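Local atomic coordinates of tyrosine--tRNA ligase, mitochondrial (Coccidioides posadasii, PDB entry 5IJX), a protein that probably attaches L-tyrosine to mitochondrial tRNA(Tyr) at the expense of ATP, this chain being its catalytic part with a tyrosine bound. Residues E208-I212 and A213-Y217; F248-D251 and A252-I256; R320-D323 and S324-E327. All coordinates share one frame; numbering follows the deposited sequence.

Contact 1 (E208-I212 and A213-Y217); sequences EGMSI and AEFCY. With TYR (tyrosine), chain B.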
loop_
_atom_site.group_PDB
_atom_site.type_symbol
_atom_site.label_atom_id
_atom_site.label_comp_id
_atom_site.label_asym_id
_atom_site.label_seq_id
_atom_site.Cartn_x
_atom_site.Cartn_y
_atom_site.Cartn_z
ATOM N N GLU A 208 9.335 -21.435 0.399
ATOM C CA GLU A 208 8.231 -21.092 -0.494
ATOM C C GLU A 208 8.057 -19.582 -0.581
ATOM O O GLU A 208 7.898 -19.024 -1.672
ATOM C CB GLU A 208 6.944 -21.757 -0.006
ATOM C CG GLU A 208 5.752 -21.571 -0.937
ATOM N N GLY A 209 8.082 -18.906 0.562
ATOM C CA GLY A 209 8.036 -17.464 0.588
ATOM C C GLY A 209 6.649 -16.915 0.320
ATOM O O GLY A 209 5.642 -17.629 0.276
HETATM N N MSE A 210 6.613 -15.600 0.136
HETATM C CA MSE A 210 5.376 -14.898 -0.159
HETATM C C MSE A 210 5.608 -13.780 -1.147
HETATM O O MSE A 210 6.744 -13.421 -1.452
HETATM C CB MSE A 210 4.763 -14.288 1.100
HETATM C CG MSE A 210 4.862 -15.115 2.353
HETATM SE SE MSE A 210 4.317 -14.023 3.854
HETATM C CE MSE A 210 2.510 -13.589 3.288
ATOM N N SER A 211 4.508 -13.225 -1.633
ATOM C CA SER A 211 4.530 -11.927 -2.275
ATOM C C SER A 211 4.301 -10.843 -1.228
ATOM O O SER A 211 3.836 -11.109 -0.117
ATOM C CB SER A 211 3.462 -11.842 -3.364
ATOM O OG SER A 211 2.161 -11.850 -2.802
ATOM N N ILE A 212 4.647 -9.608 -1.592
ATOM C CA ILE A 212 4.320 -8.474 -0.734
ATOM C C ILE A 212 2.807 -8.330 -0.608
ATOM O O ILE A 212 2.288 -7.967 0.455
ATOM C CB ILE A 212 4.975 -7.191 -1.278
ATOM C CG1 ILE A 212 6.504 -7.302 -1.196
ATOM C CG2 ILE A 212 4.471 -5.967 -0.528
ATOM C CD1 ILE A 212 7.048 -7.547 0.207
ATOM N N ALA A 213 2.076 -8.613 -1.686
ATOM C CA ALA A 213 0.620 -8.575 -1.616
ATOM C C ALA A 213 0.102 -9.515 -0.533
ATOM O O ALA A 213 -0.727 -9.127 0.298
ATOM C CB ALA A 213 0.024 -8.931 -2.977
ATOM N N GLU A 214 0.588 -10.759 -0.522
ATOM C CA GLU A 214 0.186 -11.700 0.521
ATOM C C GLU A 214 0.557 -11.180 1.904
ATOM O O GLU A 214 -0.242 -11.264 2.846
ATOM C CB GLU A 214 0.831 -13.063 0.276
ATOM C CG GLU A 214 0.323 -13.792 -0.959
ATOM C CD GLU A 214 1.057 -15.097 -1.200
ATOM O OE1 GLU A 214 2.294 -15.062 -1.369
ATOM O OE2 GLU A 214 0.398 -16.157 -1.207
ATOM N N PHE A 215 1.769 -10.638 2.045
ATOM C CA PHE A 215 2.226 -10.151 3.342
ATOM C C PHE A 215 1.355 -9.011 3.851
ATOM O O PHE A 215 1.179 -8.861 5.066
ATOM C CB PHE A 215 3.686 -9.712 3.232
ATOM C CG PHE A 215 4.260 -9.170 4.509
ATOM C CD1 PHE A 215 4.517 -10.007 5.579
ATOM C CD2 PHE A 215 4.562 -7.825 4.630
ATOM C CE1 PHE A 215 5.053 -9.510 6.753
ATOM C CE2 PHE A 215 5.097 -7.323 5.799
ATOM C CZ PHE A 215 5.342 -8.167 6.862
ATOM N N CYS A 216 0.800 -8.207 2.947
ATOM C CA CYS A 216 -0.008 -7.052 3.314
ATOM C C CYS A 216 -1.492 -7.374 3.449
ATOM O O CYS A 216 -2.285 -6.465 3.716
ATOM C CB CYS A 216 0.182 -5.937 2.276
ATOM S SG CYS A 216 1.862 -5.266 2.216
ATOM N N TYR A 217 -1.887 -8.634 3.277
ATOM C CA TYR A 217 -3.295 -8.993 3.433
ATOM C C TYR A 217 -3.853 -8.579 4.787
ATOM O O TYR A 217 -4.887 -7.883 4.822
ATOM C CB TYR A 217 -3.467 -10.496 3.200
ATOM C CG TYR A 217 -4.908 -10.947 3.224
ATOM C CD1 TYR A 217 -5.627 -11.103 2.048
ATOM C CD2 TYR A 217 -5.554 -11.209 4.427
ATOM C CE1 TYR A 217 -6.945 -11.513 2.067
ATOM C CE2 TYR A 217 -6.871 -11.614 4.457
ATOM C CZ TYR A 217 -7.564 -11.767 3.277
ATOM O OH TYR A 217 -8.878 -12.174 3.310
HETATM N N TYR B . -10.246 -13.481 5.964
HETATM C CA TYR B . -11.600 -13.930 5.663
HETATM C C TYR B . -11.583 -15.340 5.070
HETATM O O TYR B . -12.557 -16.091 5.166
HETATM C CB TYR B . -12.280 -12.959 4.692
HETATM C CG TYR B . -12.301 -11.513 5.154
HETATM C CD1 TYR B . -12.471 -11.187 6.494
HETATM C CD2 TYR B . -12.149 -10.474 4.245
HETATM C CE1 TYR B . -12.490 -9.865 6.913
HETATM C CE2 TYR B . -12.166 -9.152 4.655
HETATM C CZ TYR B . -12.336 -8.852 5.988
HETATM O OH TYR B . -12.353 -7.535 6.392
HETATM O OXT TYR B . -10.590 -15.762 4.475
#

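Contact 2 (F248-D251 and A252-I256); sequences FGMD and AIKGI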
loop_
_atom_site.group_PDB
_atom_site.type_symbol
_atom_site.label_atom_id
_atom_site.label_comp_id
_atom_site.label_asym_id
_atom_site.label_seq_id
_atom_site.Cartn_x
_atom_site.Cartn_y
_atom_site.Cartn_z
ATOM N N PHE A 248 -4.885 -8.583 15.125
ATOM C CA PHE A 248 -4.133 -7.623 14.321
ATOM C C PHE A 248 -4.977 -6.404 13.977
ATOM O O PHE A 248 -4.486 -5.270 14.008
ATOM C CB PHE A 248 -3.625 -8.291 13.041
ATOM C CG PHE A 248 -2.810 -7.380 12.164
ATOM C CD1 PHE A 248 -1.427 -7.439 12.182
ATOM C CD2 PHE A 248 -3.426 -6.468 11.318
ATOM C CE1 PHE A 248 -0.672 -6.603 11.375
ATOM C CE2 PHE A 248 -2.678 -5.629 10.512
ATOM C CZ PHE A 248 -1.299 -5.698 10.540
ATOM N N GLY A 249 -6.244 -6.616 13.618
ATOM C CA GLY A 249 -7.113 -5.484 13.348
ATOM C C GLY A 249 -7.236 -4.566 14.547
ATOM O O GLY A 249 -7.011 -3.355 14.448
HETATM N N MSE A 250 -7.572 -5.133 15.699
HETATM C CA MSE A 250 -7.766 -4.344 16.905
HETATM C C MSE A 250 -6.516 -3.537 17.193
HETATM O O MSE A 250 -6.555 -2.307 17.240
HETATM C CB MSE A 250 -8.102 -5.244 18.088
HETATM C CG MSE A 250 -9.395 -6.009 17.913
HETATM SE SE MSE A 250 -9.617 -7.371 19.272
HETATM C CE MSE A 250 -8.978 -6.360 20.816
ATOM N N ASP A 251 -5.395 -4.242 17.369
ATOM C CA ASP A 251 -4.135 -3.558 17.626
ATOM C C ASP A 251 -3.866 -2.479 16.589
ATOM O O ASP A 251 -3.281 -1.438 16.912
ATOM C CB ASP A 251 -2.985 -4.561 17.652
ATOM C CG ASP A 251 -3.073 -5.511 18.832
ATOM O OD1 ASP A 251 -3.813 -5.200 19.791
ATOM O OD2 ASP A 251 -2.397 -6.564 18.807
ATOM N N ALA A 252 -4.294 -2.696 15.345
ATOM C CA ALA A 252 -4.113 -1.672 14.324
ATOM C C ALA A 252 -4.921 -0.429 14.673
ATOM O O ALA A 252 -4.374 0.675 14.791
ATOM C CB ALA A 252 -4.507 -2.219 12.951
ATOM N N ILE A 253 -6.229 -0.601 14.876
ATOM C CA ILE A 253 -7.093 0.537 15.183
ATOM C C ILE A 253 -6.587 1.264 16.419
ATOM O O ILE A 253 -6.433 2.491 16.421
ATOM C CB ILE A 253 -8.550 0.072 15.359
ATOM C CG1 ILE A 253 -9.088 -0.481 14.036
ATOM C CG2 ILE A 253 -9.421 1.224 15.871
ATOM C CD1 ILE A 253 -10.464 -1.095 14.132
ATOM N N LYS A 254 -6.336 0.518 17.496
ATOM C CA LYS A 254 -5.776 1.128 18.695
ATOM C C LYS A 254 -4.535 1.938 18.348
ATOM O O LYS A 254 -4.406 3.102 18.748
ATOM C CB LYS A 254 -5.463 0.049 19.733
ATOM C CG LYS A 254 -6.717 -0.624 20.292
ATOM C CD LYS A 254 -6.395 -1.759 21.249
ATOM C CE LYS A 254 -7.662 -2.317 21.888
ATOM N NZ LYS A 254 -7.443 -3.642 22.540
ATOM N N GLY A 255 -3.630 1.351 17.560
ATOM C CA GLY A 255 -2.428 2.075 17.176
ATOM C C GLY A 255 -2.746 3.407 16.527
ATOM O O GLY A 255 -2.074 4.410 16.778
ATOM N N ILE A 256 -3.785 3.437 15.692
ATOM C CA ILE A 256 -4.206 4.689 15.072
ATOM C C ILE A 256 -4.662 5.677 16.138
ATOM O O ILE A 256 -4.240 6.840 16.154
ATOM C CB ILE A 256 -5.309 4.421 14.033
ATOM C CG1 ILE A 256 -4.733 3.618 12.866
ATOM C CG2 ILE A 256 -5.921 5.729 13.541
ATOM C CD1 ILE A 256 -5.762 3.188 11.843
#

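Contact 3 (R320-D323 and S324-E327); sequences RVAD and SDVE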
loop_
_atom_site.group_PDB
_atom_site.type_symbol
_atom_site.label_atom_id
_atom_site.label_comp_id
_atom_site.label_asym_id
_atom_site.label_seq_id
_atom_site.Cartn_x
_atom_site.Cartn_y
_atom_site.Cartn_z
ATOM N N ARG A 320 -28.438 -36.698 9.666
ATOM C CA ARG A 320 -27.474 -37.711 10.082
ATOM C C ARG A 320 -26.444 -37.186 11.075
ATOM O O ARG A 320 -25.329 -37.720 11.143
ATOM C CB ARG A 320 -26.770 -38.291 8.853
ATOM N N VAL A 321 -26.783 -36.161 11.851
ATOM C CA VAL A 321 -25.860 -35.618 12.840
ATOM C C VAL A 321 -25.828 -36.532 14.055
ATOM O O VAL A 321 -26.853 -37.091 14.462
ATOM C CB VAL A 321 -26.264 -34.185 13.227
ATOM C CG1 VAL A 321 -25.452 -33.696 14.417
ATOM C CG2 VAL A 321 -26.076 -33.252 12.041
ATOM N N ALA A 322 -24.643 -36.676 14.644
ATOM C CA ALA A 322 -24.475 -37.548 15.797
ATOM C C ALA A 322 -25.449 -37.171 16.905
ATOM O O ALA A 322 -25.711 -35.991 17.150
ATOM C CB ALA A 322 -23.037 -37.460 16.315
ATOM N N ASP A 323 -25.997 -38.191 17.570
ATOM C CA ASP A 323 -26.787 -37.946 18.771
ATOM C C ASP A 323 -25.981 -37.182 19.813
ATOM O O ASP A 323 -26.539 -36.367 20.556
ATOM C CB ASP A 323 -27.282 -39.271 19.353
ATOM C CG ASP A 323 -28.365 -39.914 18.508
ATOM O OD1 ASP A 323 -29.279 -39.192 18.060
ATOM O OD2 ASP A 323 -28.302 -41.142 18.293
ATOM N N SER A 324 -24.669 -37.428 19.875
ATOM C CA SER A 324 -23.824 -36.754 20.854
ATOM C C SER A 324 -23.731 -35.258 20.589
ATOM O O SER A 324 -23.489 -34.480 21.520
ATOM C CB SER A 324 -22.428 -37.375 20.840
ATOM O OG SER A 324 -21.515 -36.609 21.606
ATOM N N ASP A 325 -23.918 -34.835 19.340
ATOM C CA ASP A 325 -23.659 -33.460 18.940
ATOM C C ASP A 325 -24.912 -32.627 18.716
ATOM O O ASP A 325 -24.797 -31.406 18.557
ATOM C CB ASP A 325 -22.820 -33.442 17.652
ATOM C CG ASP A 325 -21.466 -34.094 17.831
ATOM O OD1 ASP A 325 -20.888 -33.978 18.931
ATOM O OD2 ASP A 325 -20.981 -34.725 16.869
ATOM N N VAL A 326 -26.098 -33.237 18.704
ATOM C CA VAL A 326 -27.289 -32.516 18.274
ATOM C C VAL A 326 -27.629 -31.362 19.209
ATOM O O VAL A 326 -28.314 -30.421 18.797
ATOM C CB VAL A 326 -28.475 -33.492 18.138
ATOM C CG1 VAL A 326 -28.997 -33.912 19.501
ATOM C CG2 VAL A 326 -29.574 -32.870 17.298
ATOM N N GLU A 327 -27.171 -31.405 20.459
ATOM C CA GLU A 327 -27.462 -30.321 21.392
ATOM C C GLU A 327 -26.734 -29.052 20.964
ATOM O O GLU A 327 -27.370 -28.054 20.605
ATOM C CB GLU A 327 -27.067 -30.709 22.819
ATOM C CG GLU A 327 -28.024 -30.191 23.882
ATOM C CD GLU A 327 -27.441 -30.264 25.278
ATOM O OE1 GLU A 327 -26.238 -29.966 25.438
ATOM O OE2 GLU A 327 -28.183 -30.624 26.217
#

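Contact 1 (E208-I212 and A213-Y217)
Ser211 and Glu214 grip each other reciprocally at the start of helix 212-215. Ser211 stands at the N-cap, its OG lying between its own backbone N and carbonyl carbon (chi1 68°), a rotation that turns the hydroxyl to the first turn, where it accepts from Glu214 N at 3.0 Å. In return the Glu214 side chain, extended beyond CG, reaches back to Ser211, and its OE1 receives Ser211 N at 2.9 Å through the anti lone pair (164° at the hydrogen). The other carboxylate oxygen, OE2, is held by a salt bridge to Arg203, so the group is fixed at both oxygens. Met210 (a selenomethionine) bends at its last torsion and lays CE against the Glu214-Phe215 peptide and near Glu214 CB, while its SE sits at the edge of the Phe215 ring, near the ring plane. Backbone bonds from Phe215 N to Ser211 O and from Cys216 N to Ile212 O complete the turn. Ile212 is buried against Leu189 of the second subunit. Tyr217 OH accepts from the amino N of the bound tyrosine at 3.3 Å and also bonds Asp73. The reciprocal Ser211-Glu214 pairing is a capping box, three residues before Tyr217, which lines the tyrosine pocket of this class I synthetase.

Contact 2 (F248-D251 and A252-I256)
Lys254 and Met250 (a selenomethionine) run side by side, one helical turn apart, both pointing the same way from helix 243-259. The lysine CB lies 3.6 Å from Met250 O, the carbonyl that also accepts Lys254 N at 2.8 Å, nearly head-on at a C=O...N angle of 173°. CG, turned beside the lysine's own backbone N (chi1 -67°), stays close to that same oxygen at 3.5 Å, and CD begins to leave it at 4.0 Å. From there the extended chain carries NZ to the methyl CE of Met250, 3.6 Å away, which the bend at the last torsion of Met250 brings round to meet it. Asp251 OD1 lies 4.8 Å from Lys254 NZ, too far for a salt bridge, though the opposite charges may still attract weakly. On another face Ala252 CB lies near Gly249 O, as helix geometry requires, and Ile253 CG1 lies beyond the same oxygen, 3.6 Å from Gly249 O. Regular backbone bonds from Ala252, Ile253 and Gly255 tie the turns together. The helix links strand 233-239 to strand 279-283 in a beta-alpha-beta crossover; Ile253 packs on Phe225, Trp226 and Phe229 of helix 217-229, and Ala252 on Leu185 of helix 178-186.

Contact 3 (R320-D323 and S324-E327)
A type I beta turn, Ala322 to Asp325, joins helix 311-319 to helix 326-333 and brings Ala322 against Asp325, with Val321 across the side chain of Asp325. The first helix ends just before Arg320, and the chain reverses through Asp323 and Ser324 before the next helix begins. One hydrogen bond bridges the turn: Asp325 N donates to Ala322 O at 3.1 Å. Its geometry is far from ideal at the acceptor, since the donor stands above the carbonyl plane, 67° out of it, and approaches at a C=O...N angle of 112°. The Asp325 side chain then swings back toward Ala322, the first residue of the turn, with CG placed beside its own backbone N (chi1 -62°). This brings OD2 to 3.5 Å from the methyl CB of Ala322, a plain van der Waals approach. Val321 and Asp325 cross at about a right angle, Val321 CG1 lying 4.2 Å from Asp325 CB. Further on, Val326 directs CG1 to Asp323 O at 3.6 Å, and its side chain is buried against Met345 of helix 338-350 and Ala357 of helix 356-370. Gln358 NE2 donates to Val321 O and, weakly, to Asp323 OD1, which His348 also reaches weakly. With a single, poorly aligned backbone bond across it, the turn probably depends for its position largely on the buried Val326 and on Gln358.

Overall arrangement
The three contacts follow one another along the chain without overlapping, all within the catalytic part of this class I synthetase. Contacts 1 and 2 are the nearer pair, their centres 20 Å apart and their nearest atoms about 7 Å apart. Contact 1 supplies a residue of the tyrosine pocket, Tyr217, whereas contact 2 lies farther from the ligand, Gly249 being about 9 Å from the bound tyrosine between nearest atoms. Helix 217-229, which begins at the end of contact 1, packs against Ile253 of contact 2 and so joins them. Contact 3 lies apart, its centre 40 Å from that of contact 2, on opposite sides of the chain's centre. Contact 1 alone of the three touches the second subunit.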